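Local coordinates for mandelate racemase/muconate lactonizing enzyme family protein (Sorangium cellulosum, PDB 3S5S) that is of unknown function but belongs to the enolase superfamily, with an N-terminal capping domain set against a modified TIM barrel, at residues Leu15-His20 and Glu332-Gly337; Glu31-Leu36 and Gly298-Val303; Asp137-Thr142 and Lys164-Gly169; Leu191-Asn196 and Ala216-Leu221. All blocks are in the same frame, centred on the assembly; numbering follows the deposited sequence.

Contact 1: residues Leu15-His20 and Glu332-Gly337; sequences LDIPLH and ENPFDG
Ile17 sets its terminal methyl CD1 against the Pro334 ring, 3.8 Å from Pro334 CD. The contact joins the antiparallel sheet of the N-terminal capping domain, through strand 7-25, to chain that follows strand 319-322 of the enolase-type barrel. The two short runs point 151° apart, yet no hydrogen bond links them; the match is apolar around Leu15, Ile17, Pro334 and Phe335, with the oxygens of Glu332 against carbon only. The other branch of Ile17 turns toward Glu332, with Ile17 CG2 3.5 Å from Glu332 O. Leu15 splits its methyls between two partners: CD1 comes within 4.0 Å of Pro334 CG, while CD2 meets the Phe335 ring at its edge, in the ring plane and 3.7 Å from Phe335 CZ. A chi1 of -178° sets Leu15 CG beside the carbonyl carbon, and the methyls diverge from there. At the Pro18 end, the bent chain of Glu332 lays its carboxylate beside the Pro18 ring, Glu332 OE1 standing 3.4 Å from Pro18 CD. Phe335 also packs on Ser302, Val303 and Leu304. An Asx turn shapes its approach: Phe335 N donates to Asn333 OD1 over 2.8 Å, from 36° above the carbonyl plane.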
loop_
_atom_site.group_PDB
_atom_site.type_symbol
_atom_site.label_atom_id
_atom_site.label_comp_id
_atom_site.label_asym_id
_atom_site.label_seq_id
_atom_site.Cartn_x
_atom_site.Cartn_y
_atom_site.Cartn_z
ATOM N N LEU A 15 -14.452 21.591 15.438
ATOM C CA LEU A 15 -14.761 20.390 16.240
ATOM C C LEU A 15 -14.067 20.523 17.617
ATOM O O LEU A 15 -12.969 19.981 17.839
ATOM C CB LEU A 15 -14.381 19.079 15.509
ATOM C CG LEU A 15 -14.737 17.780 16.278
ATOM C CD1 LEU A 15 -16.219 17.739 16.741
ATOM C CD2 LEU A 15 -14.380 16.476 15.529
ATOM N N ASP A 16 -14.682 21.295 18.496
ATOM C CA ASP A 16 -14.110 21.570 19.796
ATOM C C ASP A 16 -14.749 20.663 20.846
ATOM O O ASP A 16 -15.921 20.856 21.217
ATOM C CB ASP A 16 -14.348 23.038 20.207
ATOM C CG ASP A 16 -13.597 24.040 19.312
ATOM O OD1 ASP A 16 -12.475 23.727 18.867
ATOM O OD2 ASP A 16 -14.131 25.153 19.056
ATOM N N ILE A 17 -13.970 19.703 21.335
ATOM C CA ILE A 17 -14.417 18.811 22.403
ATOM C C ILE A 17 -13.604 18.943 23.692
ATOM O O ILE A 17 -12.368 18.816 23.662
ATOM C CB ILE A 17 -14.366 17.373 21.956
ATOM C CG1 ILE A 17 -14.906 17.250 20.531
ATOM C CG2 ILE A 17 -15.182 16.512 22.933
ATOM C CD1 ILE A 17 -14.671 15.895 19.879
ATOM N N PRO A 18 -14.283 19.158 24.827
ATOM C CA PRO A 18 -13.591 19.250 26.090
ATOM C C PRO A 18 -12.856 17.951 26.465
ATOM O O PRO A 18 -13.329 16.844 26.169
ATOM C CB PRO A 18 -14.726 19.523 27.094
ATOM C CG PRO A 18 -15.891 19.913 26.303
ATOM C CD PRO A 18 -15.743 19.230 25.004
ATOM N N LEU A 19 -11.677 18.114 27.060
ATOM C CA LEU A 19 -10.932 17.051 27.717
ATOM C C LEU A 19 -11.325 17.131 29.193
ATOM O O LEU A 19 -11.575 18.245 29.696
ATOM C CB LEU A 19 -9.429 17.279 27.529
ATOM C CG LEU A 19 -8.924 17.276 26.061
ATOM C CD1 LEU A 19 -7.458 17.614 25.927
ATOM C CD2 LEU A 19 -9.176 15.942 25.398
ATOM N N HIS A 20 -11.429 15.988 29.885
ATOM C CA HIS A 20 -11.791 16.004 31.325
ATOM C C HIS A 20 -10.760 16.867 32.077
ATOM O O HIS A 20 -11.048 17.943 32.663
ATOM C CB HIS A 20 -11.764 14.596 31.926
ATOM C CG HIS A 20 -12.686 13.616 31.272
ATOM N ND1 HIS A 20 -14.004 13.465 31.651
ATOM C CD2 HIS A 20 -12.468 12.692 30.306
ATOM C CE1 HIS A 20 -14.566 12.510 30.926
ATOM N NE2 HIS A 20 -13.654 12.021 30.104
ATOM N N GLU A 332 -17.024 14.673 26.106
ATOM C CA GLU A 332 -18.226 14.475 25.296
ATOM C C GLU A 332 -17.892 13.641 24.101
ATOM O O GLU A 332 -16.737 13.498 23.736
ATOM C CB GLU A 332 -18.755 15.800 24.753
ATOM C CG GLU A 332 -19.572 16.555 25.699
ATOM C CD GLU A 332 -19.350 18.060 25.581
ATOM O OE1 GLU A 332 -19.010 18.548 24.463
ATOM O OE2 GLU A 332 -19.522 18.736 26.633
ATOM N N ASN A 333 -18.932 13.134 23.470
ATOM C CA ASN A 333 -18.836 12.383 22.233
ATOM C C ASN A 333 -19.910 12.955 21.343
ATOM O O ASN A 333 -21.096 12.602 21.495
ATOM C CB ASN A 333 -19.090 10.887 22.465
ATOM C CG ASN A 333 -19.056 10.090 21.164
ATOM O OD1 ASN A 333 -19.007 10.668 20.089
ATOM N ND2 ASN A 333 -19.070 8.771 21.254
ATOM N N PRO A 334 -19.531 13.859 20.436
ATOM C CA PRO A 334 -20.563 14.453 19.559
ATOM C C PRO A 334 -20.936 13.576 18.343
ATOM O O PRO A 334 -21.532 14.084 17.392
ATOM C CB PRO A 334 -19.912 15.754 19.077
ATOM C CG PRO A 334 -18.463 15.473 19.087
ATOM C CD PRO A 334 -18.222 14.512 20.269
ATOM N N PHE A 335 -20.586 12.286 18.373
ATOM C CA PHE A 335 -20.821 11.360 17.239
ATOM C C PHE A 335 -21.629 10.110 17.608
ATOM O O PHE A 335 -21.576 9.659 18.731
ATOM C CB PHE A 335 -19.479 10.860 16.701
ATOM C CG PHE A 335 -18.611 11.931 16.114
ATOM C CD1 PHE A 335 -18.907 12.480 14.861
ATOM C CD2 PHE A 335 -17.502 12.392 16.803
ATOM C CE1 PHE A 335 -18.103 13.459 14.298
ATOM C CE2 PHE A 335 -16.678 13.359 16.242
ATOM C CZ PHE A 335 -16.974 13.901 14.977
ATOM N N ASP A 336 -22.357 9.563 16.641
ATOM C CA ASP A 336 -23.014 8.252 16.752
ATOM C C ASP A 336 -22.153 7.309 15.973
ATOM O O ASP A 336 -21.470 7.777 15.059
ATOM C CB ASP A 336 -24.405 8.273 16.098
ATOM C CG ASP A 336 -25.381 9.197 16.835
ATOM O OD1 ASP A 336 -25.461 9.111 18.123
ATOM O OD2 ASP A 336 -26.071 9.990 16.116
ATOM N N GLY A 337 -22.205 6.010 16.310
ATOM C CA GLY A 337 -21.529 4.963 15.543
ATOM C C GLY A 337 -20.022 4.862 15.763
ATOM O O GLY A 337 -19.457 5.548 16.620
#

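Contact 2: residues Glu31-Leu36 and Gly298-Val303; sequences ERAANL and GMVESV
With chi1 at -65°, Asn35 has its CG opposite the carbonyl carbon, and the amide is carried from strand 28-42 toward the loop 298-303; on the other side, Val300 holds CG1 opposite its backbone N (chi1 176°), which brings that methyl to Ala33. Two touches result. Asn35 ND2 donates to Val300 O at 3.1 Å, and the N-H points almost straight at its acceptor, 172°. The evidence for a well-aligned bond is twofold: the donor lies in the carbonyl plane of Val300, and the oxygen lies nearly in the amide plane of Asn35. Beside it, Ala33 CB and Val300 CG1 pack at 4.1 Å, so the bond has an apolar neighbour.

Asn35 ND2 has a second acceptor in Glu51 OE2, a residue of the adjoining strand 47-52, and two acceptors together fix the rotation of the amide. The other oxygen of that carboxylate, Glu51 OE1, is hydrogen-bonded to Ser302 OG, so Glu51 bridges both segments. Within the loop, Met299 N donates to Glu301 OE2 over 2.9 Å, reaching the oxygen from above the carboxylate plane; this bond ties the two ends of a short bend around Val300.

Ser302 stands at the N-cap of helix 303-316, where its OG caps Leu304 N. The whole is a buried seam between the capping-domain sheet and the loop after barrel strand 293-296, as in the enolase superfamily, where the capping domain closes over the C-terminal ends of the barrel strands.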
loop_
_atom_site.group_PDB
_atom_site.type_symbol
_atom_site.label_atom_id
_atom_site.label_comp_id
_atom_site.label_asym_id
_atom_site.label_seq_id
_atom_site.Cartn_x
_atom_site.Cartn_y
_atom_site.Cartn_z
ATOM N N GLU A 31 -6.102 21.479 26.302
ATOM C CA GLU A 31 -7.236 21.529 27.304
ATOM C C GLU A 31 -8.645 21.402 26.679
ATOM O O GLU A 31 -9.679 21.442 27.374
ATOM C CB GLU A 31 -7.174 22.813 28.157
ATOM C CG GLU A 31 -7.698 22.676 29.613
ATOM C CD GLU A 31 -9.000 23.479 29.943
ATOM O OE1 GLU A 31 -8.900 24.521 30.635
ATOM O OE2 GLU A 31 -10.115 23.050 29.533
ATOM N N ARG A 32 -8.649 21.276 25.358
ATOM C CA ARG A 32 -9.824 21.209 24.530
ATOM C C ARG A 32 -9.201 20.442 23.396
ATOM O O ARG A 32 -8.040 20.659 23.083
ATOM C CB ARG A 32 -10.132 22.598 23.988
ATOM C CG ARG A 32 -11.592 23.000 23.802
ATOM C CD ARG A 32 -11.743 24.003 22.639
ATOM N NE ARG A 32 -10.641 24.963 22.567
ATOM C CZ ARG A 32 -10.283 25.659 21.482
ATOM N NH1 ARG A 32 -10.917 25.507 20.316
ATOM N NH2 ARG A 32 -9.247 26.490 21.559
ATOM N N ALA A 33 -9.932 19.525 22.787
ATOM C CA ALA A 33 -9.515 19.048 21.510
ATOM C C ALA A 33 -10.036 20.059 20.477
ATOM O O ALA A 33 -11.255 20.128 20.207
ATOM C CB ALA A 33 -10.056 17.665 21.274
ATOM N N ALA A 34 -9.120 20.884 19.955
ATOM C CA ALA A 34 -9.439 21.894 18.944
ATOM C C ALA A 34 -9.275 21.289 17.518
ATOM O O ALA A 34 -8.288 21.510 16.804
ATOM C CB ALA A 34 -8.577 23.194 19.154
ATOM N N ASN A 35 -10.279 20.514 17.125
ATOM C CA ASN A 35 -10.248 19.771 15.894
ATOM C C ASN A 35 -11.162 20.416 14.822
ATOM O O ASN A 35 -11.682 21.525 15.016
ATOM C CB ASN A 35 -10.604 18.311 16.177
ATOM C CG ASN A 35 -9.563 17.619 17.062
ATOM O OD1 ASN A 35 -8.623 18.254 17.573
ATOM N ND2 ASN A 35 -9.720 16.296 17.240
ATOM N N LEU A 36 -11.285 19.756 13.669
ATOM C CA LEU A 36 -12.188 20.212 12.637
ATOM C C LEU A 36 -12.962 19.020 12.152
ATOM O O LEU A 36 -12.450 17.870 12.164
ATOM C CB LEU A 36 -11.445 20.792 11.439
ATOM C CG LEU A 36 -10.560 21.994 11.692
ATOM C CD1 LEU A 36 -9.711 22.273 10.442
ATOM C CD2 LEU A 36 -11.402 23.194 12.094
ATOM N N GLY A 298 -2.173 7.826 17.445
ATOM C CA GLY A 298 -2.963 8.953 16.988
ATOM C C GLY A 298 -2.609 10.241 17.670
ATOM O O GLY A 298 -1.801 10.274 18.564
ATOM N N MET A 299 -3.226 11.322 17.195
ATOM C CA MET A 299 -3.144 12.636 17.836
ATOM C C MET A 299 -4.187 12.673 18.981
ATOM O O MET A 299 -4.404 11.654 19.615
ATOM C CB MET A 299 -3.370 13.706 16.763
ATOM C CG MET A 299 -2.120 14.461 16.279
ATOM S SD MET A 299 -0.550 13.607 16.079
ATOM C CE MET A 299 -0.066 13.427 17.772
ATOM N N VAL A 300 -4.834 13.803 19.260
ATOM C CA VAL A 300 -5.920 13.842 20.297
ATOM C C VAL A 300 -7.251 13.852 19.560
ATOM O O VAL A 300 -7.743 14.897 19.200
ATOM C CB VAL A 300 -5.799 15.050 21.225
ATOM C CG1 VAL A 300 -6.968 15.113 22.202
ATOM C CG2 VAL A 300 -4.469 15.024 21.971
ATOM N N GLU A 301 -7.796 12.667 19.320
ATOM C CA GLU A 301 -8.830 12.421 18.309
ATOM C C GLU A 301 -10.162 11.970 18.931
ATOM O O GLU A 301 -10.171 11.243 19.925
ATOM C CB GLU A 301 -8.313 11.351 17.309
ATOM C CG GLU A 301 -7.002 11.773 16.590
ATOM C CD GLU A 301 -6.318 10.669 15.774
ATOM O OE1 GLU A 301 -6.786 9.509 15.743
ATOM O OE2 GLU A 301 -5.258 10.950 15.188
ATOM N N SER A 302 -11.287 12.369 18.341
ATOM C CA SER A 302 -12.579 11.810 18.743
ATOM C C SER A 302 -12.709 10.379 18.213
ATOM O O SER A 302 -11.762 9.800 17.629
ATOM C CB SER A 302 -13.715 12.651 18.166
ATOM O OG SER A 302 -13.938 12.399 16.760
ATOM N N VAL A 303 -13.904 9.838 18.414
ATOM C CA VAL A 303 -14.391 8.563 17.896
ATOM C C VAL A 303 -14.224 8.433 16.370
ATOM O O VAL A 303 -13.956 7.355 15.825
ATOM C CB VAL A 303 -15.898 8.433 18.368
ATOM C CG1 VAL A 303 -16.868 7.947 17.294
ATOM C CG2 VAL A 303 -16.004 7.658 19.678
#

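Contact 3: residues Asp137-Thr142 and Lys164-Gly169; sequences DITITT and KVKVGG
Lys164 O is approached by several groups of the neighbouring strand. Ile140 N gives the shortest bond, 2.7 Å with an N-H...O angle of 163°; Thr139 OG1 adds a weak one at 3.5 Å, and Thr139 CA makes a C-H...O contact of 3.2 Å with the same oxygen. Two further backbone bonds continue the parallel ladder: Lys164 N to Ile138 O and Lys166 N to Ile140 O, both 3.0 Å. The strand axes stay 4.6 Å apart and diverge by 30°, the twist expected in a barrel.

Thr139 and Lys164 share one face. Their CB atoms are 4.1 Å apart, and the extended Lys164 chain, with CG anti to the backbone N (chi1 173°), leads NZ away from 137-142 to salt bridges with Asp323, Asp194 and Glu222. Lys166 instead bends at its second torsion, bringing its CE to 3.9 Å from Thr139 OG1. Lys164-Val165-Lys166 has the Lys-X-Lys form known at the end of the second barrel strand in this family.

On the opposite face lie Ile140 and Val165. Strand 133-140, helix 146-158 and strand 162-166 form a beta-alpha-beta unit; Ile140 packs on Ala148 and Ala152 of that helix, while Val165 rests on Ile182 of helix 175-185.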
loop_
_atom_site.group_PDB
_atom_site.type_symbol
_atom_site.label_atom_id
_atom_site.label_comp_id
_atom_site.label_asym_id
_atom_site.label_seq_id
_atom_site.Cartn_x
_atom_site.Cartn_y
_atom_site.Cartn_z
ATOM N N ASP A 137 -3.905 -0.017 24.521
ATOM C CA ASP A 137 -3.293 0.461 25.758
ATOM C C ASP A 137 -4.054 1.708 26.233
ATOM O O ASP A 137 -4.969 2.177 25.541
ATOM C CB ASP A 137 -1.786 0.752 25.580
ATOM C CG ASP A 137 -1.502 1.954 24.694
ATOM O OD1 ASP A 137 -2.261 2.942 24.675
ATOM O OD2 ASP A 137 -0.475 1.939 24.017
ATOM N N ILE A 138 -3.695 2.231 27.393
ATOM C CA ILE A 138 -4.227 3.483 27.875
ATOM C C ILE A 138 -3.090 4.239 28.496
ATOM O O ILE A 138 -2.095 3.671 28.954
ATOM C CB ILE A 138 -5.382 3.313 28.911
ATOM C CG1 ILE A 138 -6.138 4.651 29.141
ATOM C CG2 ILE A 138 -4.853 2.675 30.228
ATOM C CD1 ILE A 138 -7.221 4.625 30.285
ATOM N N THR A 139 -3.227 5.549 28.513
ATOM C CA THR A 139 -2.085 6.361 28.730
ATOM C C THR A 139 -2.141 7.052 30.070
ATOM O O THR A 139 -3.175 7.501 30.508
ATOM C CB THR A 139 -1.799 7.263 27.476
ATOM O OG1 THR A 139 -1.001 8.382 27.861
ATOM C CG2 THR A 139 -3.038 7.741 26.867
ATOM N N ILE A 140 -1.018 7.036 30.756
ATOM C CA ILE A 140 -0.879 7.718 32.026
ATOM C C ILE A 140 -0.063 8.978 31.797
ATOM O O ILE A 140 1.172 8.948 31.604
ATOM C CB ILE A 140 -0.286 6.830 33.071
ATOM C CG1 ILE A 140 -1.280 5.696 33.350
ATOM C CG2 ILE A 140 -0.026 7.633 34.343
ATOM C CD1 ILE A 140 -0.726 4.545 34.138
ATOM N N THR A 141 -0.802 10.085 31.779
ATOM C CA THR A 141 -0.295 11.369 31.308
ATOM C C THR A 141 0.323 12.166 32.451
ATOM O O THR A 141 0.008 11.897 33.612
ATOM C CB THR A 141 -1.411 12.159 30.598
ATOM O OG1 THR A 141 -0.819 13.246 29.893
ATOM C CG2 THR A 141 -2.480 12.676 31.578
ATOM N N THR A 142 1.194 13.129 32.121
ATOM C CA THR A 142 2.040 13.825 33.125
ATOM C C THR A 142 1.294 14.416 34.310
ATOM O O THR A 142 0.162 14.888 34.182
ATOM C CB THR A 142 2.986 14.940 32.520
ATOM O OG1 THR A 142 2.310 15.706 31.501
ATOM C CG2 THR A 142 4.274 14.310 31.961
ATOM N N LYS A 164 0.834 3.075 28.592
ATOM C CA LYS A 164 1.734 4.036 28.005
ATOM C C LYS A 164 1.935 5.182 28.992
ATOM O O LYS A 164 1.000 5.919 29.334
ATOM C CB LYS A 164 1.126 4.557 26.709
ATOM C CG LYS A 164 1.866 5.701 26.025
ATOM C CD LYS A 164 1.531 5.622 24.536
ATOM C CE LYS A 164 1.798 6.912 23.763
ATOM N NZ LYS A 164 2.031 6.661 22.286
ATOM N N VAL A 165 3.168 5.369 29.425
ATOM C CA VAL A 165 3.425 6.378 30.425
ATOM C C VAL A 165 4.105 7.540 29.716
ATOM O O VAL A 165 5.157 7.347 29.117
ATOM C CB VAL A 165 4.298 5.795 31.584
ATOM C CG1 VAL A 165 4.727 6.875 32.560
ATOM C CG2 VAL A 165 3.544 4.692 32.300
ATOM N N LYS A 166 3.502 8.728 29.755
ATOM C CA LYS A 166 4.184 9.895 29.186
ATOM C C LYS A 166 5.355 10.230 30.090
ATOM O O LYS A 166 5.303 9.950 31.291
ATOM C CB LYS A 166 3.249 11.097 28.969
ATOM C CG LYS A 166 2.132 10.857 27.912
ATOM C CD LYS A 166 2.538 11.086 26.458
ATOM C CE LYS A 166 1.567 10.309 25.565
ATOM N NZ LYS A 166 1.568 10.609 24.082
ATOM N N VAL A 167 6.434 10.735 29.506
ATOM C CA VAL A 167 7.648 11.055 30.267
ATOM C C VAL A 167 8.469 12.212 29.655
ATOM O O VAL A 167 8.299 12.575 28.491
ATOM C CB VAL A 167 8.560 9.801 30.549
ATOM C CG1 VAL A 167 7.912 8.856 31.568
ATOM C CG2 VAL A 167 8.961 9.065 29.242
ATOM N N GLY A 168 9.360 12.779 30.472
ATOM C CA GLY A 168 10.110 13.985 30.108
ATOM C C GLY A 168 9.349 15.302 30.257
ATOM O O GLY A 168 8.258 15.359 30.828
ATOM N N GLY A 169 9.961 16.374 29.744
ATOM C CA GLY A 169 9.425 17.738 29.817
ATOM C C GLY A 169 9.646 18.398 31.168
ATOM O O GLY A 169 10.545 18.025 31.923
#

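Contact 4: residues Leu191-Asn196 and Ala216-Leu221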
loop_
_atom_site.group_PDB
_atom_site.type_symbol
_atom_site.label_atom_id
_atom_site.label_comp_id
_atom_site.label_asym_id
_atom_site.label_seq_id
_atom_site.Cartn_x
_atom_site.Cartn_y
_atom_site.Cartn_z
ATOM N N LEU A 191 4.635 -2.009 29.996
ATOM C CA LEU A 191 4.798 -0.546 29.899
ATOM C C LEU A 191 5.350 -0.016 28.573
ATOM O O LEU A 191 6.277 -0.576 28.003
ATOM C CB LEU A 191 5.650 -0.039 31.044
ATOM C CG LEU A 191 5.112 -0.258 32.476
ATOM C CD1 LEU A 191 6.036 0.423 33.415
ATOM C CD2 LEU A 191 3.628 0.204 32.732
ATOM N N ILE A 192 4.754 1.054 28.066
ATOM C CA ILE A 192 5.367 1.878 27.038
ATOM C C ILE A 192 5.795 3.246 27.665
ATOM O O ILE A 192 4.950 4.036 28.131
ATOM C CB ILE A 192 4.403 2.128 25.860
ATOM C CG1 ILE A 192 4.250 0.887 25.001
ATOM C CG2 ILE A 192 4.916 3.245 24.964
ATOM C CD1 ILE A 192 2.869 0.768 24.402
ATOM N N LEU A 193 7.087 3.519 27.670
ATOM C CA LEU A 193 7.568 4.840 28.046
ATOM C C LEU A 193 7.652 5.698 26.780
ATOM O O LEU A 193 8.473 5.440 25.881
ATOM C CB LEU A 193 8.909 4.734 28.784
ATOM C CG LEU A 193 9.064 3.631 29.851
ATOM C CD1 LEU A 193 10.396 3.716 30.540
ATOM C CD2 LEU A 193 8.003 3.670 30.932
ATOM N N ASP A 194 6.753 6.677 26.693
ATOM C CA ASP A 194 6.706 7.631 25.590
ATOM C C ASP A 194 7.391 8.933 26.015
ATOM O O ASP A 194 6.979 9.558 26.988
ATOM C CB ASP A 194 5.253 7.917 25.196
ATOM C CG ASP A 194 5.120 8.631 23.838
ATOM O OD1 ASP A 194 6.102 9.223 23.341
ATOM O OD2 ASP A 194 4.008 8.599 23.247
ATOM N N GLY A 195 8.421 9.335 25.273
ATOM C CA GLY A 195 9.218 10.519 25.600
ATOM C C GLY A 195 8.768 11.734 24.809
ATOM O O GLY A 195 9.056 12.871 25.172
ATOM N N ASN A 196 8.054 11.495 23.713
ATOM C CA ASN A 196 7.709 12.556 22.755
ATOM C C ASN A 196 8.891 13.469 22.513
ATOM O O ASN A 196 8.741 14.679 22.445
ATOM C CB ASN A 196 6.456 13.350 23.191
ATOM C CG ASN A 196 5.144 12.572 22.939
ATOM O OD1 ASN A 196 4.438 12.184 23.887
ATOM N ND2 ASN A 196 4.826 12.327 21.651
ATOM N N ALA A 216 9.590 -4.395 36.186
ATOM C CA ALA A 216 8.602 -3.965 35.194
ATOM C C ALA A 216 8.938 -4.511 33.817
ATOM O O ALA A 216 10.116 -4.541 33.384
ATOM C CB ALA A 216 8.471 -2.447 35.161
ATOM N N ASP A 217 7.896 -4.965 33.135
ATOM C CA ASP A 217 8.032 -5.385 31.769
ATOM C C ASP A 217 7.836 -4.130 30.895
ATOM O O ASP A 217 6.717 -3.773 30.492
ATOM C CB ASP A 217 7.051 -6.545 31.524
ATOM C CG ASP A 217 6.846 -6.888 30.052
ATOM O OD1 ASP A 217 7.797 -6.882 29.245
ATOM O OD2 ASP A 217 5.685 -7.174 29.694
ATOM N N VAL A 218 8.936 -3.434 30.629
ATOM C CA VAL A 218 8.944 -2.355 29.644
ATOM C C VAL A 218 8.908 -2.998 28.271
ATOM O O VAL A 218 9.835 -3.661 27.852
ATOM C CB VAL A 218 10.217 -1.421 29.775
ATOM C CG1 VAL A 218 10.275 -0.391 28.620
ATOM C CG2 VAL A 218 10.241 -0.728 31.117
ATOM N N ALA A 219 7.799 -2.834 27.582
ATOM C CA ALA A 219 7.602 -3.487 26.296
ATOM C C ALA A 219 8.081 -2.614 25.128
ATOM O O ALA A 219 8.325 -3.119 24.028
ATOM C CB ALA A 219 6.129 -3.834 26.135
ATOM N N LEU A 220 8.214 -1.304 25.359
ATOM C CA LEU A 220 8.591 -0.395 24.290
ATOM C C LEU A 220 9.100 0.923 24.851
ATOM O O LEU A 220 8.516 1.444 25.809
ATOM C CB LEU A 220 7.373 -0.149 23.390
ATOM C CG LEU A 220 7.540 0.672 22.120
ATOM C CD1 LEU A 220 8.403 -0.063 21.103
ATOM C CD2 LEU A 220 6.157 1.005 21.523
ATOM N N LEU A 221 10.183 1.452 24.278
ATOM C CA LEU A 221 10.569 2.823 24.515
ATOM C C LEU A 221 10.271 3.682 23.291
ATOM O O LEU A 221 10.983 3.612 22.302
ATOM C CB LEU A 221 12.038 2.910 24.823
ATOM C CG LEU A 221 12.672 4.289 24.987
ATOM C CD1 LEU A 221 12.187 5.075 26.201
ATOM C CD2 LEU A 221 14.143 4.057 25.118
#
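Ala219 N meets the peptide carbonyl of Leu191 in its plane, 2.8 Å from Leu191 O, and Leu220 N adds a weak bond to the same oxygen at 3.4 Å. One strand's carbonyl thus takes two successive N-H groups of the other. Before this pair, Leu191 N donates to Asp217 O over 2.8 Å; after it, Leu193 N donates to Leu220 O over 3.1 Å, with the donor nearly along the C=O axis.

The double acceptance marks a beta bulge: Leu191 pairs with Val218, but Ile192 already pairs with Leu220. Ala219 is the inserted residue, and its psi of -20° departs from extended strand values. The unit is strand 190-194, helix 201-213 and strand 217-222, a beta-alpha-beta segment of the enolase-type barrel whose strands run parallel with a 40° twist.

Ile192 and Leu220 run alongside each other off the same face, with Ile192 CG1 3.7 Å from Leu220 CB; Ile192 also packs on Lys164. The opposite face carries Leu191, Leu193, Val218 and Leu221. Leu191 CD1 touches Ala216 CB at 4.1 Å. Leu221 CG lies opposite its N (chi1 175°), and CD1 comes back over the 191-196 strand, 3.7 Å from Leu193 O and near Leu193 CB. Leu191 and Leu193 rest on helix 175-185, Val218 and Leu221 on helix 201-213. At the end of the strand, Asp194 OD1 closes an Asx turn by accepting from Asn196 N at 3.0 Å.

In the fold
Contacts 3 and 4 join consecutive parts of one parallel barrel and share the edge between strands 162-166 and 190-194: Val165 N lies 2.6 Å from Ile192 O, and the centres of contacts 3 and 4 are about 9 Å apart. Both are buried and run on backbone ladders, regular in contact 3 and bulged in contact 4. Contacts 1 and 2 instead join the capping-domain sheet to the barrel's later loops and depend on side chains. Contact 2, fully buried, uses a hydrogen bond from a side-chain amide; contact 1, partly exposed, has no hydrogen bond across it. Their centres are 8 Å apart, and strands 7-25 and 28-42 link them, as does the Asp16-Arg32 salt bridge.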